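Local coordinates for protein ribosomal RNA small subunit methyltransferase Nep1 (Archaeoglobus fulgidus, PDB 3O7B) that probably transfers a methyl group from S-adenosyl-L-methionine to N1 of a pseudouridine in 16S ribosomal RNA during ribosome biogenesis, at residues P48-D53 and K59-I64; A35-I40 and D88-C93; V215-E220 and L225-R230. All coordinates share one frame; numbering follows the deposited sequence. Where two conformers were deposited one is given.

Contact 1 (P48-D53 and K59-I64)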
loop_
_atom_site.group_PDB
_atom_site.type_symbol
_atom_site.label_atom_id
_atom_site.label_comp_id
_atom_site.label_asym_id
_atom_site.label_seq_id
_atom_site.Cartn_x
_atom_site.Cartn_y
_atom_site.Cartn_z
ATOM N N PRO A 48 -23.590 -13.279 14.774
ATOM C CA PRO A 48 -22.866 -12.807 15.960
ATOM C C PRO A 48 -21.558 -12.047 15.699
ATOM O O PRO A 48 -21.265 -11.093 16.413
ATOM C CB PRO A 48 -22.576 -14.103 16.740
ATOM C CG PRO A 48 -22.950 -15.225 15.820
ATOM C CD PRO A 48 -23.998 -14.687 14.927
ATOM N N ALA A 49 -20.773 -12.465 14.708
ATOM C CA ALA A 49 -19.528 -11.756 14.379
ATOM C C ALA A 49 -19.815 -10.345 13.867
ATOM O O ALA A 49 -19.055 -9.413 14.137
ATOM C CB ALA A 49 -18.712 -12.531 13.364
ATOM N N VAL A 50 -20.917 -10.201 13.131
ATOM C CA VAL A 50 -21.351 -8.899 12.620
ATOM C C VAL A 50 -21.947 -8.035 13.734
ATOM O O VAL A 50 -21.656 -6.841 13.821
ATOM C CB VAL A 50 -22.331 -9.061 11.428
ATOM C CG1 VAL A 50 -23.004 -7.746 11.076
ATOM C CG2 VAL A 50 -21.590 -9.603 10.229
ATOM N N ARG A 51 -22.782 -8.638 14.580
ATOM C CA ARG A 51 -23.358 -7.923 15.720
ATOM C C ARG A 51 -22.276 -7.454 16.696
ATOM O O ARG A 51 -22.359 -6.348 17.234
ATOM C CB ARG A 51 -24.411 -8.778 16.435
ATOM C CG ARG A 51 -25.783 -8.763 15.761
ATOM C CD ARG A 51 -26.855 -9.425 16.632
ATOM N NE ARG A 51 -27.062 -8.718 17.900
ATOM C CZ ARG A 51 -28.031 -7.832 18.127
ATOM N NH1 ARG A 51 -28.909 -7.528 17.179
ATOM N NH2 ARG A 51 -28.123 -7.249 19.313
ATOM N N ALA A 52 -21.258 -8.289 16.902
ATOM C CA ALA A 52 -20.122 -7.935 17.762
ATOM C C ALA A 52 -19.342 -6.740 17.204
ATOM O O ALA A 52 -18.993 -5.819 17.944
ATOM C CB ALA A 52 -19.199 -9.128 17.943
ATOM N N ASP A 53 -19.083 -6.751 15.897
ATOM C CA ASP A 53 -18.384 -5.633 15.268
ATOM C C ASP A 53 -19.212 -4.353 15.319
ATOM O O ASP A 53 -18.667 -3.273 15.531
ATOM C CB ASP A 53 -17.991 -5.957 13.823
ATOM C CG ASP A 53 -16.972 -4.966 13.263
ATOM O OD1 ASP A 53 -16.002 -4.616 13.982
ATOM O OD2 ASP A 53 -17.140 -4.533 12.105
ATOM N N LYS A 59 -22.115 1.458 15.408
ATOM C CA LYS A 59 -23.124 1.717 14.373
ATOM C C LYS A 59 -23.735 0.437 13.800
ATOM O O LYS A 59 -23.237 -0.664 14.038
ATOM C CB LYS A 59 -22.594 2.651 13.273
ATOM C CG LYS A 59 -21.445 2.118 12.435
ATOM C CD LYS A 59 -20.796 3.280 11.686
ATOM C CE LYS A 59 -20.350 2.896 10.295
ATOM N NZ LYS A 59 -19.780 4.062 9.563
ATOM N N ARG A 60 -24.821 0.599 13.050
ATOM C CA ARG A 60 -25.610 -0.519 12.537
ATOM C C ARG A 60 -24.843 -1.328 11.485
ATOM O O ARG A 60 -24.106 -0.749 10.691
ATOM C CB ARG A 60 -26.923 -0.003 11.935
ATOM C CG ARG A 60 -27.739 0.876 12.880
ATOM C CD ARG A 60 -29.207 0.949 12.467
ATOM N NE ARG A 60 -29.428 1.681 11.216
ATOM C CZ ARG A 60 -29.434 3.010 11.106
ATOM N NH1 ARG A 60 -29.210 3.779 12.166
ATOM N NH2 ARG A 60 -29.656 3.575 9.925
ATOM N N PRO A 61 -25.010 -2.667 11.481
ATOM C CA PRO A 61 -24.369 -3.535 10.481
ATOM C C PRO A 61 -24.506 -3.062 9.039
ATOM O O PRO A 61 -23.560 -3.182 8.256
ATOM C CB PRO A 61 -25.097 -4.868 10.669
ATOM C CG PRO A 61 -25.428 -4.884 12.110
ATOM C CD PRO A 61 -25.780 -3.460 12.462
ATOM N N GLU A 62 -25.664 -2.508 8.689
ATOM C CA GLU A 62 -25.934 -2.086 7.313
ATOM C C GLU A 62 -25.058 -0.922 6.842
ATOM O O GLU A 62 -24.986 -0.648 5.638
ATOM C CB GLU A 62 -27.419 -1.744 7.128
ATOM C CG GLU A 62 -27.920 -0.530 7.905
ATOM C CD GLU A 62 -29.330 -0.108 7.484
ATOM O OE1 GLU A 62 -29.868 0.856 8.071
ATOM O OE2 GLU A 62 -29.893 -0.735 6.557
ATOM N N LYS A 63 -24.414 -0.246 7.796
ATOM C CA LYS A 63 -23.544 0.901 7.507
ATOM C C LYS A 63 -22.050 0.545 7.463
ATOM O O LYS A 63 -21.211 1.400 7.155
ATOM C CB LYS A 63 -23.760 2.000 8.555
ATOM C CG LYS A 63 -25.217 2.411 8.777
ATOM C CD LYS A 63 -25.826 3.002 7.523
ATOM C CE LYS A 63 -27.191 3.617 7.813
ATOM N NZ LYS A 63 -27.070 4.857 8.617
ATOM N N ILE A 64 -21.729 -0.706 7.775
ATOM C CA ILE A 64 -20.334 -1.128 7.966
ATOM C C ILE A 64 -19.793 -1.792 6.702
ATOM O O ILE A 64 -20.488 -2.574 6.037
ATOM C CB ILE A 64 -20.220 -2.069 9.179
ATOM C CG1 ILE A 64 -20.551 -1.299 10.468
ATOM C CG2 ILE A 64 -18.816 -2.697 9.279
ATOM C CD1 ILE A 64 -20.755 -2.182 11.690
#
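Val50 meets Pro61 through a single methyl group: CG1 lies 3.6 Å from Pro61 CB and, a little less closely, against CG of the same ring, so the methyl touches two adjoining ring carbons. The torsion explains why this branch and not the other makes the contact: CG1 is turned opposite the backbone nitrogen (chi1 168°), which extends it from the helix towards the proline, while CG2 lies back beside the nitrogen. The Pro61 CB bond points at the helix, and the two side chains run askew to each other. One helical turn further on, Asp53 repeats the pattern in a more polar form. Its carboxylate end comes nearer to the loop than its CB direction suggests, and OD2 rests 3.8 Å from Ile64 CG2, a van der Waals approach to an aliphatic branch. The fold element is a helix with the chain that follows it turned back against its flank: helix 48-57 ends, and residues 61-63 form a short 3-10 turn in which Ile64 N bonds to Pro61 O at 3.1 Å. Pro61 also packs on Ala54 of that helix, and Ile40 touches both Val50 and Ile64. On the side of the turn facing away from the helix, Arg60 grips Glu62 side-on. NE and NH2 both converge on the one oxygen OE1, each at 3.3 Å, and that oxygen sits in the guanidinium plane, with an N-H...O angle of 154° at NE. Lys59, by contrast, pairs through NZ with Glu137 of helix 129-142.

Contact 2 (A35-I40 and D88-C93)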
loop_
_atom_site.group_PDB
_atom_site.type_symbol
_atom_site.label_atom_id
_atom_site.label_comp_id
_atom_site.label_asym_id
_atom_site.label_seq_id
_atom_site.Cartn_x
_atom_site.Cartn_y
_atom_site.Cartn_z
ATOM N N ALA A 35 -13.621 -4.214 -7.545
ATOM C CA ALA A 35 -13.021 -3.905 -6.241
ATOM C C ALA A 35 -13.871 -4.474 -5.128
ATOM O O ALA A 35 -15.117 -4.438 -5.159
ATOM C CB ALA A 35 -12.823 -2.425 -6.070
ATOM N N SER A 36 -13.187 -5.015 -4.128
ATOM C CA SER A 36 -13.794 -5.756 -3.042
ATOM C C SER A 36 -14.280 -4.767 -1.985
ATOM O O SER A 36 -13.740 -4.685 -0.861
ATOM C CB SER A 36 -12.746 -6.728 -2.492
ATOM O OG SER A 36 -13.317 -7.685 -1.629
ATOM N N LEU A 37 -15.304 -4.005 -2.363
ATOM C CA LEU A 37 -15.765 -2.855 -1.613
ATOM C C LEU A 37 -17.289 -2.878 -1.586
ATOM O O LEU A 37 -17.948 -2.634 -2.605
ATOM C CB LEU A 37 -15.245 -1.618 -2.324
ATOM C CG LEU A 37 -15.106 -0.260 -1.694
ATOM C CD1 LEU A 37 -14.039 -0.313 -0.614
ATOM C CD2 LEU A 37 -14.699 0.684 -2.794
ATOM N N GLU A 38 -17.835 -3.201 -0.423
ATOM C CA GLU A 38 -19.282 -3.277 -0.228
ATOM C C GLU A 38 -19.629 -3.201 1.246
ATOM O O GLU A 38 -18.812 -3.566 2.109
ATOM C CB GLU A 38 -19.838 -4.586 -0.824
ATOM C CG GLU A 38 -19.527 -5.846 -0.025
ATOM C CD GLU A 38 -19.869 -7.105 -0.781
ATOM O OE1 GLU A 38 -21.035 -7.207 -1.230
ATOM O OE2 GLU A 38 -18.991 -7.977 -0.938
ATOM N N LEU A 39 -20.851 -2.763 1.532
ATOM C CA LEU A 39 -21.380 -2.828 2.880
ATOM C C LEU A 39 -21.795 -4.265 3.219
ATOM O O LEU A 39 -21.971 -5.099 2.328
ATOM C CB LEU A 39 -22.556 -1.856 3.039
ATOM C CG LEU A 39 -22.229 -0.382 2.782
ATOM C CD1 LEU A 39 -23.485 0.473 2.862
ATOM C CD2 LEU A 39 -21.154 0.112 3.743
ATOM N N ILE A 40 -21.926 -4.557 4.506
ATOM C CA ILE A 40 -22.277 -5.912 4.927
ATOM C C ILE A 40 -23.613 -6.317 4.266
ATOM O O ILE A 40 -24.606 -5.595 4.418
ATOM C CB ILE A 40 -22.333 -6.020 6.471
ATOM C CG1 ILE A 40 -20.922 -5.830 7.063
ATOM C CG2 ILE A 40 -22.887 -7.388 6.895
ATOM C CD1 ILE A 40 -20.877 -5.728 8.588
ATOM N N ASP A 88 -8.696 -3.591 1.517
ATOM C CA ASP A 88 -7.272 -3.227 1.601
ATOM C C ASP A 88 -6.625 -3.196 0.228
ATOM O O ASP A 88 -5.692 -2.416 -0.028
ATOM C CB ASP A 88 -6.515 -4.220 2.481
ATOM C CG ASP A 88 -6.727 -5.651 2.044
ATOM O OD1 ASP A 88 -7.863 -6.142 2.255
ATOM O OD2 ASP A 88 -5.777 -6.264 1.506
ATOM N N ILE A 89 -7.105 -4.040 -0.686
ATOM C CA ILE A 89 -6.439 -4.130 -1.977
ATOM C C ILE A 89 -6.588 -2.823 -2.761
ATOM O O ILE A 89 -5.599 -2.216 -3.207
ATOM C CB ILE A 89 -6.948 -5.323 -2.811
ATOM C CG1 ILE A 89 -6.599 -6.628 -2.099
ATOM C CG2 ILE A 89 -6.368 -5.294 -4.224
ATOM C CD1 ILE A 89 -7.314 -7.853 -2.679
ATOM N N VAL A 90 -7.825 -2.361 -2.920
ATOM C CA VAL A 90 -8.021 -1.140 -3.677
ATOM C C VAL A 90 -7.464 0.080 -2.916
ATOM O O VAL A 90 -6.996 1.022 -3.538
ATOM C CB VAL A 90 -9.517 -0.964 -4.123
ATOM C CG1 VAL A 90 -10.412 -0.590 -2.967
ATOM C CG2 VAL A 90 -9.627 0.053 -5.248
ATOM N N HIS A 91 -7.477 0.029 -1.585
ATOM C CA HIS A 91 -6.873 1.111 -0.778
ATOM C C HIS A 91 -5.440 1.370 -1.210
ATOM O O HIS A 91 -5.081 2.501 -1.536
ATOM C CB HIS A 91 -6.908 0.731 0.698
ATOM C CG HIS A 91 -6.281 1.751 1.602
ATOM N ND1 HIS A 91 -5.470 1.396 2.660
ATOM C CD2 HIS A 91 -6.322 3.104 1.587
ATOM C CE1 HIS A 91 -5.049 2.490 3.270
ATOM N NE2 HIS A 91 -5.555 3.541 2.645
ATOM N N GLN A 92 -4.633 0.306 -1.243
ATOM C CA GLN A 92 -3.209 0.496 -1.474
ATOM C C GLN A 92 -2.945 0.885 -2.913
ATOM O O GLN A 92 -2.063 1.699 -3.202
ATOM C CB GLN A 92 -2.458 -0.779 -1.093
ATOM C CG GLN A 92 -2.608 -1.127 0.408
ATOM C CD GLN A 92 -2.466 -2.603 0.736
ATOM O OE1 GLN A 92 -2.216 -3.438 -0.139
ATOM N NE2 GLN A 92 -2.634 -2.936 2.019
ATOM N N CYS A 93 -3.719 0.320 -3.845
ATOM C CA CYS A 93 -3.528 0.653 -5.238
ATOM C C CYS A 93 -3.870 2.099 -5.513
ATOM O O CYS A 93 -3.169 2.779 -6.250
ATOM C CB CYS A 93 -4.397 -0.243 -6.130
ATOM S SG CYS A 93 -3.888 -1.981 -6.160
HETATM O O HOH W 1 -10.313 -4.155 -3.030
#
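Ala35 and Val90 bring their CA atoms to 6.3 Å where the chain, leaving strand 28-35, bends in an inverse gamma turn centred on Ser36 beside the start of helix 87-98. The turn is closed by a weak bond from Leu37 N to Ala35 O. Val90 is the one helix residue that both apolar partners touch, and its two methyls divide the work. With chi1 at 73°, CG1 is flanked by both main-chain neighbours of CA and faces Leu37 CD1 at 4.3 Å. The other branch, CG2, lies with CB against the Ala35 methyl, Ala35 CB to Val90 CB being 4.1 Å. Val109 of the neighbouring strand 105-111 touches both Ala35 and Val90, so the contact seats the helix on the central sheet, while Leu37 also packs on Met136 and Phe140 of helix 129-142. Polar contact between the segments runs through a water, which accepts from Ser36 N at 3.2 Å and from Val90 N at 3.1 Å. Around this core, Ser36 OG bonds to Lys83 O and Arg86 N, while Asp88 pairs with Arg86 NE, consistent with its predicted role of steadying an rRNA-contacting arginine. Further along the helix, Gln92 NE2 bonds to Arg127 O of the second subunit. Apart from its water bridge, then, this join rests on a few loose dispersion contacts, and the one bridging water satisfies two backbone N-H groups that a direct bond between the segments could not pair, both being donors.

Contact 3 (V215-E220 and L225-R230). With SAH (S-adenosyl-L-homocysteine), chain C; TYR (tyrosine), chain B.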
loop_
_atom_site.group_PDB
_atom_site.type_symbol
_atom_site.label_atom_id
_atom_site.label_comp_id
_atom_site.label_asym_id
_atom_site.label_seq_id
_atom_site.Cartn_x
_atom_site.Cartn_y
_atom_site.Cartn_z
ATOM N N VAL A 215 -3.404 -7.624 -21.780
ATOM C CA VAL A 215 -1.961 -7.413 -21.652
ATOM C C VAL A 215 -1.426 -8.176 -20.445
ATOM O O VAL A 215 -1.941 -8.044 -19.318
ATOM C CB VAL A 215 -1.612 -5.906 -21.506
ATOM C CG1 VAL A 215 -0.094 -5.698 -21.453
ATOM C CG2 VAL A 215 -2.243 -5.080 -22.642
ATOM N N SER A 216 -0.413 -9.004 -20.696
ATOM C CA SER A 216 0.243 -9.752 -19.636
ATOM C C SER A 216 1.596 -9.121 -19.304
ATOM O O SER A 216 2.298 -8.617 -20.182
ATOM C CB SER A 216 0.439 -11.217 -20.033
ATOM O OG SER A 216 1.065 -11.928 -18.973
ATOM N N LEU A 217 1.935 -9.120 -18.018
ATOM C CA LEU A 217 3.251 -8.665 -17.577
ATOM C C LEU A 217 4.240 -9.824 -17.446
ATOM O O LEU A 217 5.449 -9.607 -17.388
ATOM C CB LEU A 217 3.152 -7.925 -16.242
ATOM C CG LEU A 217 2.307 -6.650 -16.243
ATOM C CD1 LEU A 217 2.267 -6.072 -14.825
ATOM C CD2 LEU A 217 2.831 -5.628 -17.240
ATOM N N GLY A 218 3.726 -11.044 -17.400
ATOM C CA GLY A 218 4.582 -12.219 -17.225
ATOM C C GLY A 218 3.818 -13.495 -16.941
ATOM O O GLY A 218 2.586 -13.488 -16.836
ATOM N N THR A 219 4.575 -14.580 -16.772
ATOM C CA THR A 219 4.053 -15.950 -16.664
ATOM C C THR A 219 3.567 -16.349 -15.266
ATOM O O THR A 219 3.396 -17.541 -14.980
ATOM C CB THR A 219 5.142 -16.977 -17.088
ATOM O OG1 THR A 219 6.224 -16.949 -16.141
ATOM C CG2 THR A 219 5.685 -16.649 -18.470
ATOM N N GLU A 220 3.350 -15.360 -14.401
ATOM C CA GLU A 220 2.977 -15.593 -12.999
ATOM C C GLU A 220 1.803 -14.686 -12.653
ATOM O O GLU A 220 1.600 -13.670 -13.320
ATOM C CB GLU A 220 4.140 -15.241 -12.056
ATOM C CG GLU A 220 5.544 -15.619 -12.530
ATOM C CD GLU A 220 6.617 -14.698 -11.952
ATOM O OE1 GLU A 220 7.213 -13.903 -12.727
ATOM O OE2 GLU A 220 6.842 -14.762 -10.721
ATOM N N LEU A 225 -1.381 -4.607 -6.380
ATOM C CA LEU A 225 -0.459 -3.514 -6.055
ATOM C C LEU A 225 0.774 -3.532 -6.954
ATOM O O LEU A 225 1.212 -2.494 -7.460
ATOM C CB LEU A 225 -0.073 -3.606 -4.588
ATOM C CG LEU A 225 0.838 -2.483 -4.052
ATOM C CD1 LEU A 225 0.246 -1.109 -4.226
ATOM C CD2 LEU A 225 1.142 -2.752 -2.571
ATOM N N TYR A 226 1.321 -4.726 -7.177
ATOM C CA TYR A 226 2.473 -4.826 -8.045
ATOM C C TYR A 226 2.149 -4.436 -9.502
ATOM O O TYR A 226 2.895 -3.716 -10.150
ATOM C CB TYR A 226 3.090 -6.236 -7.973
ATOM C CG TYR A 226 4.265 -6.352 -8.891
ATOM C CD1 TYR A 226 5.525 -5.837 -8.514
ATOM C CD2 TYR A 226 4.124 -6.909 -10.154
ATOM C CE1 TYR A 226 6.614 -5.911 -9.391
ATOM C CE2 TYR A 226 5.205 -6.992 -11.036
ATOM C CZ TYR A 226 6.445 -6.489 -10.645
ATOM O OH TYR A 226 7.500 -6.586 -11.532
ATOM N N VAL A 227 1.003 -4.907 -9.998
ATOM C CA VAL A 227 0.576 -4.575 -11.357
ATOM C C VAL A 227 0.345 -3.072 -11.493
ATOM O O VAL A 227 0.801 -2.444 -12.441
ATOM C CB VAL A 227 -0.692 -5.365 -11.732
ATOM C CG1 VAL A 227 -1.223 -4.902 -13.079
ATOM C CG2 VAL A 227 -0.366 -6.861 -11.796
ATOM N N THR A 228 -0.304 -2.484 -10.490
ATOM C CA THR A 228 -0.486 -1.031 -10.476
ATOM C C THR A 228 0.861 -0.306 -10.555
ATOM O O THR A 228 1.043 0.618 -11.335
ATOM C CB THR A 228 -1.254 -0.576 -9.222
ATOM O OG1 THR A 228 -2.545 -1.217 -9.197
ATOM C CG2 THR A 228 -1.469 0.925 -9.227
ATOM N N SER A 229 1.802 -0.755 -9.722
ATOM C CA SER A 229 3.137 -0.157 -9.704
ATOM C C SER A 229 3.843 -0.256 -11.059
ATOM O O SER A 229 4.356 0.738 -11.596
ATOM C CB SER A 229 3.960 -0.853 -8.622
ATOM O OG SER A 229 5.298 -0.357 -8.628
ATOM N N ARG A 230 3.878 -1.461 -11.627
ATOM C CA ARG A 230 4.564 -1.671 -12.899
ATOM C C ARG A 230 3.908 -0.887 -14.029
ATOM O O ARG A 230 4.594 -0.244 -14.819
ATOM C CB ARG A 230 4.625 -3.152 -13.244
ATOM C CG ARG A 230 5.437 -3.427 -14.498
ATOM C CD ARG A 230 6.225 -4.718 -14.334
ATOM N NE ARG A 230 6.599 -5.306 -15.618
ATOM C CZ ARG A 230 6.938 -6.583 -15.778
ATOM N NH1 ARG A 230 6.959 -7.408 -14.729
ATOM N NH2 ARG A 230 7.253 -7.037 -16.989
HETATM N N SAH C . -7.000 -13.601 -11.264
HETATM C CA SAH C . -6.065 -13.539 -10.102
HETATM C CB SAH C . -6.734 -12.804 -8.947
HETATM C CG SAH C . -6.629 -11.286 -9.061
HETATM S SD SAH C . -4.912 -10.694 -9.146
HETATM C C SAH C . -5.599 -14.923 -9.663
HETATM O O SAH C . -5.906 -15.924 -10.316
HETATM C "C5'" SAH C . -5.107 -8.900 -9.328
HETATM C "C4'" SAH C . -5.059 -8.310 -10.734
HETATM O "O4'" SAH C . -3.730 -8.154 -11.194
HETATM C "C3'" SAH C . -5.711 -9.159 -11.809
HETATM O "O3'" SAH C . -7.113 -9.053 -11.779
HETATM C "C2'" SAH C . -5.095 -8.579 -13.055
HETATM O "O2'" SAH C . -5.738 -7.351 -13.409
HETATM C "C1'" SAH C . -3.681 -8.258 -12.609
HETATM N N9 SAH C . -2.648 -9.281 -12.924
HETATM C C8 SAH C . -2.236 -10.328 -12.131
HETATM N N7 SAH C . -1.243 -10.992 -12.779
HETATM C C5 SAH C . -1.000 -10.366 -13.949
HETATM C C6 SAH C . -0.112 -10.611 -14.989
HETATM N N6 SAH C . 0.745 -11.645 -14.945
HETATM N N1 SAH C . -0.096 -9.775 -16.080
HETATM C C2 SAH C . -0.975 -8.711 -16.163
HETATM N N3 SAH C . -1.858 -8.478 -15.132
HETATM C C4 SAH C . -1.883 -9.291 -14.053
HETATM N N TYR B . 8.500 -9.467 -19.197
HETATM C CA TYR B . 8.274 -10.714 -19.984
HETATM C C TYR B . 9.511 -11.035 -20.825
HETATM O O TYR B . 10.241 -10.132 -21.246
HETATM C CB TYR B . 7.047 -10.554 -20.891
HETATM C CG TYR B . 6.140 -11.770 -20.968
HETATM C CD1 TYR B . 6.647 -13.035 -21.274
HETATM C CD2 TYR B . 4.764 -11.648 -20.757
HETATM C CE1 TYR B . 5.812 -14.148 -21.355
HETATM C CE2 TYR B . 3.918 -12.756 -20.835
HETATM C CZ TYR B . 4.451 -14.002 -21.136
HETATM O OH TYR B . 3.625 -15.103 -21.215
HETATM O OXT TYR B . 9.816 -12.199 -21.107
#
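The amino nitrogen N6 of S-adenosylhomocysteine is gripped by two backbone carbonyls of the loop 215-220: Glu220 O at 2.7 Å and Gly218 O at 3.2 Å. Beside it, Leu217 N donates to the adenine N1 at 2.9 Å in a nearly straight bond (171°), so the loop reads the edge of the base with main-chain atoms. Ser216 helps shape this loop as an ST turn, its OG accepting from Gly218 N. Two aliphatic side chains approach the base from the same face. Val227 of helix 224-239 sets CG2 close over the N9-C4 bond, 3.5 Å from N9 of the bound S-adenosylhomocysteine, whereas Leu217 CG lies above the plane but just outside the N1-C2 edge, 3.9 Å from C2. The two residues also touch each other, Leu217 CD1 to Val227 CG1 at 4.1 Å. Leu217 then continues the layering: its CB stands 4.0 Å above the centre of the Arg230 guanidinium, and the leucine and arginine chains lie alongside each other, running opposite ways. That flat group meets the bound free tyrosine at its edge, with the ligand's amino nitrogen close to its plane, and NH1 makes a weak bond to Tyr226 OH, which is itself bonded to Glu236 of the second subunit. Such a cofactor loop leading into the C-terminal helix belongs to the knotted SPOUT methyltransferase fold, in which the cofactor sits at the knot and beside the dimer interface. Phe172 O, Gly199 O and Gly194 N make further hydrogen bonds to S-adenosylhomocysteine. The pattern is consistent with selection of adenine: an acceptor pair for the amino group and a donor for N1 match its hydrogen-bonding pattern, while aliphatic carbons pack against one face of the base.

Overall arrangement
The three contacts lie along a line through the subunit, contact 2 near its centre, with the centres of contacts 1 and 3 about 18 Å and about 19 Å from its own. The centres of contacts 1 and 3 are about 36 Å apart, on opposite sides of the chain's centre. In sequence, contact 1 is nested within the loop that contact 2 closes, and contact 3 follows near the C-terminus. A probable hydrogen bond between Ile64 O and Ile40 N joins contacts 1 and 2; contact 2 meets contact 3 where Cys93 packs on Thr228, helix 87-98 against helix 224-239. Both reach the second subunit, which places the S-adenosylhomocysteine pocket and the Asp88 helix beside the dimer interface.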